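Local coordinates for hypothetical protein Atu2684 (Agrobacterium tumefaciens, PDB 2AXO), which is of unknown function but has a thioredoxin-like fold carrying a Cys-X-X-Cys disulfide, consistent with a possible thiol-disulfide redox role, at residues G44-F49 and D136-F141; A118-N121 and H125-G128. All blocks are in the same frame, centred on the assembly; numbering follows the deposited sequence.

Both contacts belong to the thioredoxin-like part of the chain, and their centres lie about 6 Å apart. Strands 45-50 and 117-120 are antiparallel neighbours in a four-stranded mixed sheet, with 74-79 beyond the first and 124-127 beyond the second. Contact 1 sets helix 131-143 against the start of strand 45-50; contact 2 is the hairpin of strands 117-120 and 124-127. In sequence, contact 2 falls between the two segments of contact 1, and the hairpin runs on into helix 131-143. This is the beta-beta-alpha half of a thioredoxin fold closing back onto its first strand, the strand that leads toward the Cys54-Cys57 disulfide.

Contact 1: residues G44-F49 and D136-F141; sequences GVVELF and DRLDAF
Glu47 OE2 is gripped by two groups, a salt bridge from Arg100 and a weak hydrogen bond with the hydroxyl of Tyr78, and this polar site lies along strand 45-50 from the point where Leu138 of helix 131-143 comes down on the strand's start. No hydrogen bond crosses between 44-49 and 136-141; what meets is one leucine, the main chain at Gly44 and Val45, and the side chain of Val46. Leu138 works like a two-pronged fork. Its CG stands anti to the carbonyl carbon (chi1 -69°), which carries both methyls off the helix toward the strand. One prong, Leu138 CD1, meets Val46 CG2 at 4.0 Å, the two side chains crossing at about a right angle. The other, Leu138 CD2, comes over the bare backbone of Gly44, 4.1 Å from Gly44 CA, and also lies 4.3 Å from Val45 N. Gly44 has no side chain to hold the methyl off, and its backbone is almost fully stretched, so the leucine settles directly on the main chain. Val45 points its own side chain away, to Ile250 and Ala253 of strand 247-257.

Around this point Leu120 touches both Val46 and Leu138. Gly44 and Val46 bond through the backbone to strand 74-79, and Val45 to Asn121, just past the end of strand 117-120. Arg137 and Phe141, one helical turn from each other, meet on the same helix: Phe141 CZ lies 3.3 Å above the guanidinium plane of Arg137, offset toward its rim, while Arg137 NH2 makes a salt bridge to Asp124. Between 44-49 and 136-141, then, the join is apolar, made by the methyls of Leu138 against Val46 and the Gly44 main chain, and it depends on shape rather than on directed bonds.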
ATOM      1  N   GLY A  44      26.251   7.434   0.029  1.00 11.06           N
ATOM      2  CA  GLY A  44      25.216   6.538  -0.465  1.00  9.19           C
ATOM      3  C   GLY A  44      23.890   7.231  -0.719  1.00  9.03           C
ATOM      4  O   GLY A  44      23.810   8.461  -0.720  1.00  9.62           O
ATOM      5  N   VAL A  45      22.848   6.436  -0.931  1.00  9.05           N
ATOM      6  CA  VAL A  45      21.516   6.956  -1.196  1.00  8.72           C
ATOM      7  C   VAL A  45      20.530   6.572  -0.099  1.00  8.08           C
ATOM      8  O   VAL A  45      20.456   5.411   0.313  1.00  7.16           O
ATOM      9  CB  VAL A  45      20.984   6.433  -2.548  1.00 10.00           C
ATOM     10  CG1 VAL A  45      19.559   6.924  -2.783  1.00 13.38           C
ATOM     11  CG2 VAL A  45      21.897   6.904  -3.672  1.00 11.98           C
ATOM     12  N   VAL A  46      19.781   7.561   0.381  1.00  8.68           N
ATOM     13  CA  VAL A  46      18.779   7.320   1.416  1.00  7.99           C
ATOM     14  C   VAL A  46      17.414   7.774   0.913  1.00  8.53           C
ATOM     15  O   VAL A  46      17.185   8.958   0.714  1.00 10.08           O
ATOM     16  CB  VAL A  46      19.123   8.081   2.722  1.00  8.30           C
ATOM     17  CG1 VAL A  46      18.009   7.891   3.750  1.00  8.01           C
ATOM     18  CG2 VAL A  46      20.442   7.566   3.279  1.00  8.88           C
ATOM     19  N   GLU A  47      16.525   6.812   0.696  1.00  8.79           N
ATOM     20  CA  GLU A  47      15.183   7.086   0.220  1.00  9.74           C
ATOM     21  C   GLU A  47      14.200   6.815   1.336  1.00 11.06           C
ATOM     22  O   GLU A  47      13.995   5.670   1.734  1.00 10.19           O
ATOM     23  CB  GLU A  47      14.863   6.204  -0.982  1.00  8.65           C
ATOM     24  CG  GLU A  47      15.687   6.546  -2.199  1.00  8.84           C
ATOM     25  CD  GLU A  47      15.463   5.579  -3.336  1.00  8.69           C
ATOM     26  OE1 GLU A  47      15.911   4.422  -3.216  1.00  8.62           O
ATOM     27  OE2 GLU A  47      14.825   5.982  -4.330  1.00  9.29           O
ATOM     28  N   LEU A  48      13.595   7.882   1.840  1.00 10.64           N
ATOM     29  CA  LEU A  48      12.643   7.777   2.933  1.00 11.01           C
ATOM     30  C   LEU A  48      11.197   7.805   2.469  1.00 10.49           C
ATOM     31  O   LEU A  48      10.791   8.695   1.719  1.00  9.42           O
ATOM     32  CB  LEU A  48      12.873   8.932   3.909  1.00 10.24           C
ATOM     33  CG  LEU A  48      11.847   9.140   5.023  1.00 12.11           C
ATOM     34  CD1 LEU A  48      12.001   8.052   6.078  1.00 11.33           C
ATOM     35  CD2 LEU A  48      12.055  10.516   5.641  1.00 12.90           C
ATOM     36  N   PHE A  49      10.423   6.818   2.909  1.00  9.44           N
ATOM     37  CA  PHE A  49       9.005   6.768   2.587  1.00  9.12           C
ATOM     38  C   PHE A  49       8.329   7.245   3.859  1.00 10.47           C
ATOM     39  O   PHE A  49       8.514   6.672   4.936  1.00 10.24           O
ATOM     40  CB  PHE A  49       8.592   5.352   2.188  1.00  9.07           C
ATOM     41  CG  PHE A  49       9.227   4.909   0.904  1.00  9.68           C
ATOM     42  CD1 PHE A  49      10.518   4.387   0.895  1.00 10.63           C
ATOM     43  CD2 PHE A  49       8.589   5.139  -0.313  1.00  8.80           C
ATOM     44  CE1 PHE A  49      11.171   4.107  -0.310  1.00 10.50           C
ATOM     45  CE2 PHE A  49       9.230   4.864  -1.520  1.00  9.71           C
ATOM     46  CZ  PHE A  49      10.524   4.349  -1.520  1.00  9.13           C
ATOM     47  N   ASP A 136      25.839   3.702   9.513  1.00 16.97           N
ATOM     48  CA  ASP A 136      26.649   2.504   9.738  1.00 16.33           C
ATOM     49  C   ASP A 136      26.393   1.487   8.628  1.00 15.16           C
ATOM     50  O   ASP A 136      27.298   0.761   8.221  1.00 13.19           O
ATOM     51  CB  ASP A 136      26.339   1.863  11.100  1.00 19.31           C
ATOM     52  CG  ASP A 136      26.713   2.755  12.277  1.00 22.59           C
ATOM     53  OD1 ASP A 136      27.722   3.493  12.189  1.00 23.37           O
ATOM     54  OD2 ASP A 136      26.002   2.702  13.307  1.00 25.11           O
ATOM     55  N   ARG A 137      25.157   1.436   8.142  1.00 14.88           N
ATOM     56  CA  ARG A 137      24.804   0.511   7.070  1.00 17.33           C
ATOM     57  C   ARG A 137      25.502   0.949   5.784  1.00 15.70           C
ATOM     58  O   ARG A 137      26.098   0.131   5.087  1.00 14.90           O
ATOM     59  CB  ARG A 137      23.288   0.487   6.847  1.00 19.95           C
ATOM     60  CG  ARG A 137      22.664  -0.910   6.772  1.00 25.52           C
ATOM     61  CD  ARG A 137      23.477  -1.872   5.918  1.00 28.03           C
ATOM     62  NE  ARG A 137      22.752  -3.108   5.627  1.00 29.50           N
ATOM     63  CZ  ARG A 137      23.291  -4.162   5.022  1.00 30.78           C
ATOM     64  NH1 ARG A 137      24.564  -4.135   4.650  1.00 31.47           N
ATOM     65  NH2 ARG A 137      22.557  -5.239   4.772  1.00 32.66           N
ATOM     66  N   LEU A 138      25.426   2.242   5.472  1.00 13.18           N
ATOM     67  CA  LEU A 138      26.061   2.766   4.263  1.00 12.80           C
ATOM     68  C   LEU A 138      27.560   2.507   4.274  1.00 13.60           C
ATOM     69  O   LEU A 138      28.156   2.222   3.237  1.00 13.55           O
ATOM     70  CB  LEU A 138      25.800   4.271   4.131  1.00 12.81           C
ATOM     71  CG  LEU A 138      24.349   4.635   3.815  1.00 10.41           C
ATOM     72  CD1 LEU A 138      24.190   6.143   3.771  1.00 13.46           C
ATOM     73  CD2 LEU A 138      23.966   4.019   2.471  1.00 12.00           C
ATOM     74  N   ASP A 139      28.161   2.609   5.455  1.00 12.64           N
ATOM     75  CA  ASP A 139      29.594   2.382   5.609  1.00 16.05           C
ATOM     76  C   ASP A 139      29.908   0.911   5.349  1.00 15.66           C
ATOM     77  O   ASP A 139      30.899   0.581   4.696  1.00 16.90           O
ATOM     78  CB  ASP A 139      30.027   2.765   7.025  1.00 19.64           C
ATOM     79  CG  ASP A 139      31.516   2.623   7.233  1.00 22.37           C
ATOM     80  OD1 ASP A 139      32.279   3.313   6.528  1.00 24.78           O
ATOM     81  OD2 ASP A 139      31.921   1.824   8.106  1.00 27.33           O
ATOM     82  N   ALA A 140      29.052   0.032   5.864  1.00 16.08           N
ATOM     83  CA  ALA A 140      29.227  -1.405   5.675  1.00 15.40           C
ATOM     84  C   ALA A 140      29.177  -1.733   4.188  1.00 14.18           C
ATOM     85  O   ALA A 140      29.915  -2.594   3.705  1.00 11.89           O
ATOM     86  CB  ALA A 140      28.136  -2.174   6.419  1.00 16.18           C
ATOM     87  N   PHE A 141      28.292  -1.053   3.462  1.00 14.42           N
ATOM     88  CA  PHE A 141      28.179  -1.277   2.027  1.00 14.78           C
ATOM     89  C   PHE A 141      29.472  -0.873   1.328  1.00 15.72           C
ATOM     90  O   PHE A 141      29.998  -1.621   0.504  1.00 15.17           O
ATOM     91  CB  PHE A 141      27.018  -0.476   1.428  1.00 14.79           C
ATOM     92  CG  PHE A 141      25.662  -1.058   1.713  1.00 17.99           C
ATOM     93  CD1 PHE A 141      25.424  -2.418   1.550  1.00 19.09           C
ATOM     94  CD2 PHE A 141      24.615  -0.240   2.114  1.00 17.61           C
ATOM     95  CE1 PHE A 141      24.159  -2.956   1.785  1.00 21.02           C
ATOM     96  CE2 PHE A 141      23.348  -0.765   2.351  1.00 18.51           C
ATOM     97  CZ  PHE A 141      23.122  -2.126   2.186  1.00 19.44           C
TER

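Contact 2: residues A118-N121 and H125-G128; sequences AILN and HVKG
The imidazole of His125 is not stacked on Ile119; the touching is done by the root of the side chain, with Ile119 CD1 set 3.7 Å from His125 CB. A chi1 of 78° places CG between the backbone N and the carbonyl carbon and turns the ring away from 118-121, to where ND1 is hydrogen-bonded to the hydroxyl of Tyr114. Leu108 touches both Ile119 and His125, and Arg110 packs on the histidine too.

Between the strands, Ala118 and Val126 form an antiparallel hydrogen-bonded pair. Ala118 N gives a nearly straight bond to Val126 O (2.9 Å, 169° at the hydrogen). The return bond, Val126 N to Ala118 O at 3.0 Å, is more bent but lies in the carbonyl plane. The same oxygen also meets an alpha C-H: His125 CA is 3.2 Å from Ala118 O. Ile119 and His125 are the adjoining non-hydrogen-bonded pair.

On the other face, Val126 CG2 is the shared methyl. It sits 4.0 Å from Ala118 CB and 3.8 Å from Leu120 CD1, the leucine and valine crossing at about a right angle, while Ala118 CB also packs on Gly128 CA at 4.1 Å.

This is a beta hairpin, consistent with the one that precedes the last helix of a thioredoxin fold, and its second strand, 124-127, is an outermost one of the sheet within the chain. Leu120 and Val126 both pack on Ile134 of helix 131-143. Strand 45-50 is the next strand beyond 117-120, bonded through Glu47 to Ile119, which also packs on Phe49.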
ATOM      1  N   ALA A 118      13.279   3.690   5.486  1.00  9.99           N
ATOM      2  CA  ALA A 118      14.337   4.218   4.649  1.00 10.10           C
ATOM      3  C   ALA A 118      14.974   3.070   3.881  1.00  9.92           C
ATOM      4  O   ALA A 118      15.265   2.012   4.445  1.00 11.01           O
ATOM      5  CB  ALA A 118      15.383   4.939   5.496  1.00  9.75           C
ATOM      6  N   ILE A 119      15.166   3.281   2.585  1.00  8.32           N
ATOM      7  CA  ILE A 119      15.789   2.286   1.726  1.00  8.67           C
ATOM      8  C   ILE A 119      17.196   2.817   1.464  1.00  9.13           C
ATOM      9  O   ILE A 119      17.363   3.962   1.046  1.00  9.09           O
ATOM     10  CB  ILE A 119      15.001   2.132   0.394  1.00  7.82           C
ATOM     11  CG1 ILE A 119      13.550   1.721   0.684  1.00  7.81           C
ATOM     12  CG2 ILE A 119      15.686   1.111  -0.507  1.00  6.36           C
ATOM     13  CD1 ILE A 119      13.405   0.381   1.404  1.00 10.50           C
ATOM     14  N   LEU A 120      18.208   1.994   1.730  1.00  6.92           N
ATOM     15  CA  LEU A 120      19.593   2.421   1.564  1.00  9.59           C
ATOM     16  C   LEU A 120      20.270   1.807   0.332  1.00 10.02           C
ATOM     17  O   LEU A 120      20.341   0.583   0.195  1.00  9.46           O
ATOM     18  CB  LEU A 120      20.375   2.082   2.841  1.00  9.80           C
ATOM     19  CG  LEU A 120      19.709   2.476   4.173  1.00  9.72           C
ATOM     20  CD1 LEU A 120      20.615   2.076   5.324  1.00 10.43           C
ATOM     21  CD2 LEU A 120      19.437   3.974   4.219  1.00 10.27           C
ATOM     22  N   ASN A 121      20.767   2.666  -0.558  1.00  8.75           N
ATOM     23  CA  ASN A 121      21.420   2.234  -1.800  1.00 10.00           C
ATOM     24  C   ASN A 121      20.538   1.256  -2.572  1.00 10.40           C
ATOM     25  O   ASN A 121      21.037   0.450  -3.357  1.00 10.91           O
ATOM     26  CB  ASN A 121      22.767   1.547  -1.513  1.00  8.92           C
ATOM     27  CG  ASN A 121      23.847   2.509  -1.041  1.00 10.29           C
ATOM     28  OD1 ASN A 121      24.998   2.103  -0.824  1.00 15.27           O
ATOM     29  ND2 ASN A 121      23.495   3.774  -0.874  1.00  7.53           N
ATOM     30  N   HIS A 125      16.528  -2.060   3.945  1.00 13.81           N
ATOM     31  CA  HIS A 125      15.645  -1.122   4.623  1.00 15.25           C
ATOM     32  C   HIS A 125      15.983  -1.006   6.105  1.00 16.58           C
ATOM     33  O   HIS A 125      16.560  -1.920   6.698  1.00 15.75           O
ATOM     34  CB  HIS A 125      14.190  -1.566   4.458  1.00 15.44           C
ATOM     35  CG  HIS A 125      13.798  -2.690   5.364  1.00 16.82           C
ATOM     36  ND1 HIS A 125      13.056  -2.496   6.510  1.00 15.22           N
ATOM     37  CD2 HIS A 125      14.080  -4.013   5.317  1.00 16.43           C
ATOM     38  CE1 HIS A 125      12.901  -3.651   7.132  1.00 17.20           C
ATOM     39  NE2 HIS A 125      13.514  -4.588   6.429  1.00 17.16           N
ATOM     40  N   VAL A 126      15.624   0.130   6.692  1.00 16.99           N
ATOM     41  CA  VAL A 126      15.871   0.400   8.102  1.00 19.48           C
ATOM     42  C   VAL A 126      14.871   1.440   8.586  1.00 20.26           C
ATOM     43  O   VAL A 126      14.298   2.176   7.780  1.00 19.77           O
ATOM     44  CB  VAL A 126      17.288   0.972   8.333  1.00 19.88           C
ATOM     45  CG1 VAL A 126      18.346  -0.074   8.017  1.00 21.53           C
ATOM     46  CG2 VAL A 126      17.488   2.205   7.474  1.00 22.07           C
ATOM     47  N   LYS A 127      14.651   1.492   9.896  1.00 20.29           N
ATOM     48  CA  LYS A 127      13.738   2.477  10.458  1.00 20.87           C
ATOM     49  C   LYS A 127      14.203   3.849   9.989  1.00 20.09           C
ATOM     50  O   LYS A 127      15.393   4.157  10.042  1.00 20.90           O
ATOM     51  CB  LYS A 127      13.763   2.434  11.987  1.00 22.88           C
ATOM     52  CG  LYS A 127      12.946   1.324  12.619  1.00 26.91           C
ATOM     53  CD  LYS A 127      13.473  -0.055  12.281  1.00 29.98           C
ATOM     54  CE  LYS A 127      12.863  -1.104  13.207  1.00 31.50           C
ATOM     55  NZ  LYS A 127      11.374  -1.058  13.213  1.00 32.43           N
ATOM     56  N   GLY A 128      13.266   4.673   9.537  1.00 18.35           N
ATOM     57  CA  GLY A 128      13.624   5.996   9.056  1.00 18.56           C
ATOM     58  C   GLY A 128      14.333   6.909  10.043  1.00 18.72           C
ATOM     59  O   GLY A 128      15.137   7.751   9.636  1.00 16.58           O
TER